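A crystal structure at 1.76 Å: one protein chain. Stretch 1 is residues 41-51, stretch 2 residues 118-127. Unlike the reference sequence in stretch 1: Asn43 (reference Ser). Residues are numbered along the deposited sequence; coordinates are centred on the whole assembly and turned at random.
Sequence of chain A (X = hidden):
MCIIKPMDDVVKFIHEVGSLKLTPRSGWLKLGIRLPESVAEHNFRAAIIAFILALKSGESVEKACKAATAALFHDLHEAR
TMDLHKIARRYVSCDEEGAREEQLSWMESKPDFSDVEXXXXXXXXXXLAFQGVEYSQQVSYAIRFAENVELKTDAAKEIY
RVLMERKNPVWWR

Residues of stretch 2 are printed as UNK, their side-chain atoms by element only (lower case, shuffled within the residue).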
ATOM      1  N   GLU A  41       7.526  -7.106  -0.543  1.00 14.47           N
ATOM      2  CA  GLU A  41       6.383  -7.039   0.352  1.00 15.71           C
ATOM      3  C   GLU A  41       6.369  -8.188   1.381  1.00 14.72           C
ATOM      4  O   GLU A  41       5.995  -7.989   2.543  1.00 13.79           O
ATOM      5  CB  GLU A  41       5.087  -7.019  -0.477  1.00 15.20           C
ATOM      6  CG  GLU A  41       4.953  -5.664  -1.219  1.00 13.58           C
ATOM      7  CD  GLU A  41       3.888  -5.675  -2.308  1.00 19.39           C
ATOM      8  OE1 GLU A  41       3.606  -6.771  -2.848  1.00 16.26           O
ATOM      9  OE2 GLU A  41       3.369  -4.588  -2.635  1.00 16.53           O
ATOM     10  N   HIS A  42       6.738  -9.399   0.940  1.00 14.95           N
ATOM     11  CA  HIS A  42       6.834 -10.546   1.862  1.00 16.58           C
ATOM     12  C   HIS A  42       7.876 -10.207   2.991  1.00 17.62           C
ATOM     13  O   HIS A  42       7.587 -10.391   4.164  1.00 18.45           O
ATOM     14  CB  HIS A  42       7.310 -11.795   1.092  1.00 14.39           C
ATOM     15  CG  HIS A  42       7.803 -12.907   1.967  1.00 12.35           C
ATOM     16  ND1 HIS A  42       7.013 -13.514   2.911  1.00 13.20           N
ATOM     17  CD2 HIS A  42       9.018 -13.509   2.043  1.00 15.43           C
ATOM     18  CE1 HIS A  42       7.714 -14.451   3.536  1.00 15.90           C
ATOM     19  NE2 HIS A  42       8.931 -14.470   3.027  1.00 14.55           N
ATOM     20  N   ASN A  43       9.057  -9.722   2.607  1.00 19.67           N
ATOM     21  CA  ASN A  43      10.141  -9.395   3.579  1.00 19.77           C
ATOM     22  C   ASN A  43       9.716  -8.285   4.533  1.00 20.43           C
ATOM     23  O   ASN A  43      10.057  -8.287   5.729  1.00 20.00           O
ATOM     24  CB  ASN A  43      11.382  -8.920   2.847  1.00 19.65           C
ATOM     25  CG  ASN A  43      11.979  -9.979   1.961  1.00 21.36           C
ATOM     26  OD1 ASN A  43      12.603  -9.658   0.943  1.00 25.68           O
ATOM     27  ND2 ASN A  43      11.822 -11.245   2.341  1.00 23.81           N
ATOM     28  N   PHE A  44       9.005  -7.302   3.991  1.00 17.41           N
ATOM     29  CA  PHE A  44       8.496  -6.210   4.802  1.00 16.64           C
ATOM     30  C   PHE A  44       7.678  -6.740   5.949  1.00 18.49           C
ATOM     31  O   PHE A  44       7.955  -6.440   7.121  1.00 18.10           O
ATOM     32  CB  PHE A  44       7.609  -5.265   3.946  1.00 15.36           C
ATOM     33  CG  PHE A  44       6.798  -4.277   4.753  1.00 17.30           C
ATOM     34  CD1 PHE A  44       7.424  -3.156   5.363  1.00 16.38           C
ATOM     35  CD2 PHE A  44       5.412  -4.457   4.931  1.00 18.73           C
ATOM     36  CE1 PHE A  44       6.681  -2.270   6.115  1.00 18.07           C
ATOM     37  CE2 PHE A  44       4.655  -3.550   5.701  1.00 18.64           C
ATOM     38  CZ  PHE A  44       5.312  -2.443   6.300  1.00 17.50           C
ATOM     39  N   ARG A  45       6.625  -7.509   5.635  1.00 16.02           N
ATOM     40  CA  ARG A  45       5.798  -7.963   6.722  1.00 14.51           C
ATOM     41  C   ARG A  45       6.477  -9.041   7.559  1.00 14.35           C
ATOM     42  O   ARG A  45       6.239  -9.103   8.765  1.00 17.42           O
ATOM     43  CB  ARG A  45       4.423  -8.440   6.240  1.00 15.57           C
ATOM     44  CG  ARG A  45       3.511  -8.773   7.409  1.00 14.54           C
ATOM     45  CD  ARG A  45       2.038  -8.806   7.076  1.00 18.31           C
ATOM     46  NE  ARG A  45       1.726  -9.831   6.069  1.00 17.54           N
ATOM     47  CZ  ARG A  45       0.478 -10.195   5.759  1.00 17.85           C
ATOM     48  NH1 ARG A  45      -0.548  -9.640   6.371  1.00 17.27           N
ATOM     49  NH2 ARG A  45       0.261 -11.092   4.805  1.00 16.31           N
ATOM     50  N   ALA A  46       7.328  -9.854   6.936  1.00 14.54           N
ATOM     51  CA  ALA A  46       8.001 -10.888   7.715  1.00 14.47           C
ATOM     52  C   ALA A  46       8.916 -10.189   8.744  1.00 17.86           C
ATOM     53  O   ALA A  46       9.073 -10.694   9.874  1.00 19.39           O
ATOM     54  CB  ALA A  46       8.827 -11.777   6.809  1.00 15.66           C
ATOM     55  N   ALA A  47       9.516  -9.068   8.341  1.00 17.12           N
ATOM     56  CA  ALA A  47      10.387  -8.327   9.269  1.00 18.58           C
ATOM     57  C   ALA A  47       9.599  -7.830  10.454  1.00 19.94           C
ATOM     58  O   ALA A  47      10.027  -7.995  11.602  1.00 20.84           O
ATOM     59  CB  ALA A  47      11.124  -7.186   8.539  1.00 19.06           C
ATOM     60  N   ILE A  48       8.420  -7.244  10.221  1.00 18.39           N
ATOM     61  CA  ILE A  48       7.590  -6.799  11.310  1.00 18.51           C
ATOM     62  C   ILE A  48       7.171  -8.006  12.171  1.00 20.53           C
ATOM     63  O   ILE A  48       7.198  -7.960  13.417  1.00 19.12           O
ATOM     64  CB  ILE A  48       6.387  -5.999  10.745  1.00 19.16           C
ATOM     65  CG1 ILE A  48       6.924  -4.694  10.131  1.00 20.82           C
ATOM     66  CG2 ILE A  48       5.330  -5.689  11.833  1.00 21.07           C
ATOM     67  CD1 ILE A  48       5.874  -3.898   9.383  1.00 23.50           C
ATOM     68  N   ILE A  49       6.794  -9.114  11.537  1.00 18.44           N
ATOM     69  CA  ILE A  49       6.443 -10.279  12.345  1.00 18.12           C
ATOM     70  C   ILE A  49       7.631 -10.774  13.206  1.00 19.54           C
ATOM     71  O   ILE A  49       7.422 -11.179  14.350  1.00 19.97           O
ATOM     72  CB  ILE A  49       5.984 -11.438  11.442  1.00 16.24           C
ATOM     73  CG1 ILE A  49       4.611 -11.031  10.831  1.00 17.59           C
ATOM     74  CG2 ILE A  49       5.807 -12.730  12.252  1.00 17.88           C
ATOM     75  CD1 ILE A  49       4.102 -12.064   9.717  1.00 17.78           C
ATOM     76  N   ALA A  50       8.839 -10.755  12.640  1.00 20.66           N
ATOM     77  CA  ALA A  50      10.023 -11.245  13.362  1.00 21.36           C
ATOM     78  C   ALA A  50      10.249 -10.379  14.610  1.00 23.60           C
ATOM     79  O   ALA A  50      10.601 -10.898  15.676  1.00 24.16           O
ATOM     80  CB  ALA A  50      11.237 -11.234  12.464  1.00 19.53           C
ATOM     81  N   PHE A  51      10.024  -9.078  14.463  1.00 23.78           N
ATOM     82  CA  PHE A  51      10.118  -8.110  15.565  1.00 24.75           C
ATOM     83  C   PHE A  51       9.109  -8.555  16.635  1.00 26.11           C
ATOM     84  O   PHE A  51       9.444  -8.712  17.815  1.00 23.90           O
ATOM     85  CB  PHE A  51       9.753  -6.732  15.044  1.00 23.05           C
ATOM     86  CG  PHE A  51       9.778  -5.655  16.081  1.00 25.45           C
ATOM     87  CD1 PHE A  51      10.994  -5.097  16.486  1.00 27.35           C
ATOM     88  CD2 PHE A  51       8.596  -5.184  16.631  1.00 24.64           C
ATOM     89  CE1 PHE A  51      11.026  -4.064  17.436  1.00 24.72           C
ATOM     90  CE2 PHE A  51       8.608  -4.156  17.579  1.00 27.59           C
ATOM     91  CZ  PHE A  51       9.856  -3.601  17.972  1.00 25.88           C
ATOM     92  N   UNK A 118      16.129 -18.175  14.143  1.00 31.68           N
ATOM     93  CA  UNK A 118      14.882 -18.883  14.401  1.00 32.88           C
ATOM     94  C   UNK A 118      13.691 -17.950  14.284  1.00 32.17           C
ATOM     95  O   UNK A 118      12.647 -18.362  13.803  1.00 32.03           O
ATOM     96  c   UNK A 118      15.863 -20.732  15.763  1.00 35.00           C
ATOM     97  c   UNK A 118      14.860 -19.586  15.772  1.00 33.43           C
ATOM     98  c   UNK A 118      13.509 -20.170  16.028  1.00 32.36           C
ATOM     99  N   UNK A 119      13.834 -16.696  14.705  1.00 31.05           N
ATOM    100  CA  UNK A 119      12.712 -15.770  14.569  1.00 30.62           C
ATOM    101  C   UNK A 119      12.486 -15.449  13.085  1.00 29.39           C
ATOM    102  O   UNK A 119      11.347 -15.263  12.655  1.00 29.11           O
ATOM    103  o   UNK A 119      13.429 -15.561  20.897  1.00 37.89           O
ATOM    104  c   UNK A 119      14.255 -14.392  17.509  1.00 34.12           C
ATOM    105  c   UNK A 119      12.956 -14.466  15.338  1.00 30.88           C
ATOM    106  c   UNK A 119      11.998 -15.227  17.552  1.00 32.13           C
ATOM    107  c   UNK A 119      13.062 -14.674  16.829  1.00 33.47           C
ATOM    108  c   UNK A 119      13.307 -15.230  19.567  1.00 35.21           C
ATOM    109  c   UNK A 119      14.381 -14.667  18.879  1.00 35.64           C
ATOM    110  c   UNK A 119      12.118 -15.507  18.910  1.00 33.95           C
ATOM    111  N   UNK A 120      13.565 -15.385  12.314  1.00 27.92           N
ATOM    112  CA  UNK A 120      13.458 -15.094  10.892  1.00 28.15           C
ATOM    113  C   UNK A 120      12.747 -16.250  10.205  1.00 28.78           C
ATOM    114  O   UNK A 120      11.840 -16.043   9.385  1.00 26.30           O
ATOM    115  c   UNK A 120      15.540 -13.685  10.918  1.00 25.27           C
ATOM    116  c   UNK A 120      14.711 -14.608   8.734  1.00 27.42           C
ATOM    117  c   UNK A 120      14.850 -14.884  10.250  1.00 29.06           C
ATOM    118  N   UNK A 121      13.155 -17.467  10.548  1.00 26.28           N
ATOM    119  CA  UNK A 121      12.572 -18.666   9.952  1.00 28.29           C
ATOM    120  C   UNK A 121      11.072 -18.764  10.234  1.00 27.36           C
ATOM    121  O   UNK A 121      10.291 -19.023   9.316  1.00 28.56           O
ATOM    122  c   UNK A 121      13.268 -19.926  10.493  1.00 30.49           C
ATOM    123  o   UNK A 121      12.813 -21.080   9.798  1.00 36.20           O
ATOM    124  N   UNK A 122      10.679 -18.576  11.492  1.00 24.68           N
ATOM    125  CA  UNK A 122       9.274 -18.635  11.873  1.00 25.05           C
ATOM    126  C   UNK A 122       8.484 -17.480  11.221  1.00 24.19           C
ATOM    127  O   UNK A 122       7.324 -17.658  10.797  1.00 21.70           O
ATOM    128  o   UNK A 122       8.912 -19.842  15.334  1.00 25.64           O
ATOM    129  c   UNK A 122       9.140 -19.872  14.123  1.00 25.43           C
ATOM    130  c   UNK A 122       9.101 -18.511  13.384  1.00 25.86           C
ATOM    131  o   UNK A 122       9.383 -20.941  13.506  1.00 26.84           O
ATOM    132  N   UNK A 123       9.100 -16.305  11.167  1.00 22.08           N
ATOM    133  CA  UNK A 123       8.410 -15.130  10.584  1.00 21.25           C
ATOM    134  C   UNK A 123       8.121 -15.311   9.093  1.00 20.75           C
ATOM    135  O   UNK A 123       7.064 -14.872   8.617  1.00 22.44           O
ATOM    136  c   UNK A 123       9.250 -13.834  10.823  1.00 20.53           C
ATOM    137  N   UNK A 124       9.061 -15.922   8.375  1.00 21.19           N
ATOM    138  CA  UNK A 124       8.973 -16.208   6.936  1.00 22.16           C
ATOM    139  C   UNK A 124       7.737 -17.092   6.742  1.00 22.14           C
ATOM    140  O   UNK A 124       6.853 -16.789   5.928  1.00 22.96           O
ATOM    141  c   UNK A 124      10.240 -16.964   6.500  1.00 24.67           C
ATOM    142  c   UNK A 124      10.187 -17.450   5.057  1.00 28.99           C
ATOM    143  o   UNK A 124      10.840 -18.470   4.754  1.00 30.72           O
ATOM    144  o   UNK A 124       9.517 -16.816   4.201  1.00 27.45           O
ATOM    145  N   UNK A 125       7.667 -18.179   7.493  1.00 19.70           N
ATOM    146  CA  UNK A 125       6.511 -19.101   7.394  1.00 20.78           C
ATOM    147  C   UNK A 125       5.187 -18.504   7.891  1.00 20.06           C
ATOM    148  O   UNK A 125       4.113 -18.765   7.334  1.00 22.85           O
ATOM    149  c   UNK A 125       8.158 -22.388   8.539  1.00 32.78           C
ATOM    150  c   UNK A 125       6.810 -20.377   8.195  1.00 22.21           C
ATOM    151  c   UNK A 125       9.585 -22.882   8.604  1.00 36.42           C
ATOM    152  n   UNK A 125       9.684 -23.738   9.840  1.00 38.41           N
ATOM    153  c   UNK A 125       7.999 -21.137   7.674  1.00 28.48           C
ATOM    154  N   UNK A 126       5.219 -17.732   8.962  1.00 18.92           N
ATOM    155  CA  UNK A 126       3.995 -17.123   9.448  1.00 18.30           C
ATOM    156  C   UNK A 126       3.492 -16.092   8.434  1.00 17.81           C
ATOM    157  O   UNK A 126       2.271 -15.952   8.279  1.00 17.53           O
ATOM    158  c   UNK A 126       2.264 -17.557  11.978  1.00 22.40           C
ATOM    159  c   UNK A 126       3.716 -17.009  12.083  1.00 23.95           C
ATOM    160  c   UNK A 126       3.771 -15.916  13.170  1.00 22.69           C
ATOM    161  c   UNK A 126       4.188 -16.378  10.776  1.00 20.31           C
ATOM    162  N   UNK A 127       4.406 -15.327   7.834  1.00 16.45           N
ATOM    163  CA  UNK A 127       4.001 -14.309   6.855  1.00 15.91           C
ATOM    164  C   UNK A 127       3.230 -15.026   5.713  1.00 17.02           C
ATOM    165  O   UNK A 127       2.153 -14.556   5.225  1.00 16.57           O
ATOM    166  o   UNK A 127       4.474 -13.085   3.477  1.00 16.65           O
ATOM    167  c   UNK A 127       4.892 -12.182   5.689  1.00 15.30           C
ATOM    168  c   UNK A 127       4.123 -12.245   4.352  1.00 14.54           C
ATOM    169  o   UNK A 127       3.183 -11.427   4.183  1.00 15.23           O
ATOM    170  c   UNK A 127       5.215 -13.574   6.305  1.00 15.24           C
TER

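Position 118 carries three side-chain carbons, one bearing the other two. It lies beyond reach of stretch 1, on an exposed part of the helix. A three-carbon fork at CB is valine: Val118, short enough to be carried at the surface without a partner on stretch 1.

Position 119 has one carbon leading to a six-carbon ring that bears an oxygen. Its CA-to-CB bond points toward stretch 1, but the ring leads away. It is Tyr119, and it suits a partly exposed site because its hydroxyl finds a hydrogen bond elsewhere in the structure. The backbone O of Tyr119 lies 4.0 Å from CB of Ala50.

Position 120 again shows three carbons forked at the first, hence Val120. It points away and is buried, a place suited to a compact apolar group.

Position 121 has one carbon and one oxygen, out of reach of stretch 1: Ser121, partly exposed, where a small polar group is at ease.

Position 122 has two carbons, the second carrying two oxygens, and does not touch stretch 1. This is Asp122; its carboxylate is tolerated in a buried site because both oxygens are hydrogen-bonded elsewhere.

Position 123 has a single carbon, directed toward stretch 1, so it is Ala123. CB of Ala123 lies 3.7 Å from CB of Ala50 and 3.3 Å from O of Ala46. With the CA atoms of Ala50 and Ala123 only 5.0 Å apart, two methyl groups fit this close approach well.

Position 124 has two carbons and a terminal pair of oxygens. One oxygen approaches the ring edge of His42, although the CA-to-CB bond points away. The residue is Asp124, and NE2 of His42 gives OD2 of Asp124 a weak hydrogen bond of 2.7 Å, bent to 128°.

Position 125 is a row of four carbons ending in nitrogen, pointing away: Lys125, whose long chain suits a partly exposed site and whose amino group is hydrogen-bonded elsewhere in the structure.

Position 126 has four carbons, forked at the second, one end reaching the side chain of Ile49; it is Leu126. CD1 of Leu126 packs 3.9 Å from CG2 of Ile49, an apolar match.

Position 127 has three carbons, the third carrying two oxygens, and sits among His42, Arg45, Ala46 and Ile49. It is Glu127. ND1 of His42 donates to OE1 of Glu127 at 2.6 Å, nearly straight, while NE of Arg45 reaches OE2 of Glu127 at 2.9 Å in a salt bridge.

The contact thus joins close apolar packing to a buried polar cluster. The helix axes, crossing at 126°, approach to 8.2 Å, with Ala50 and Ala123 meeting where the backbones are close, and Ile49 adds apolar contacts with Ala123 and Leu126. At the other end, Glu127 fills a hole in stretch 1 and answers buried donors with its carboxylate.

Stretch 2 118-127: VYVSDADKLE
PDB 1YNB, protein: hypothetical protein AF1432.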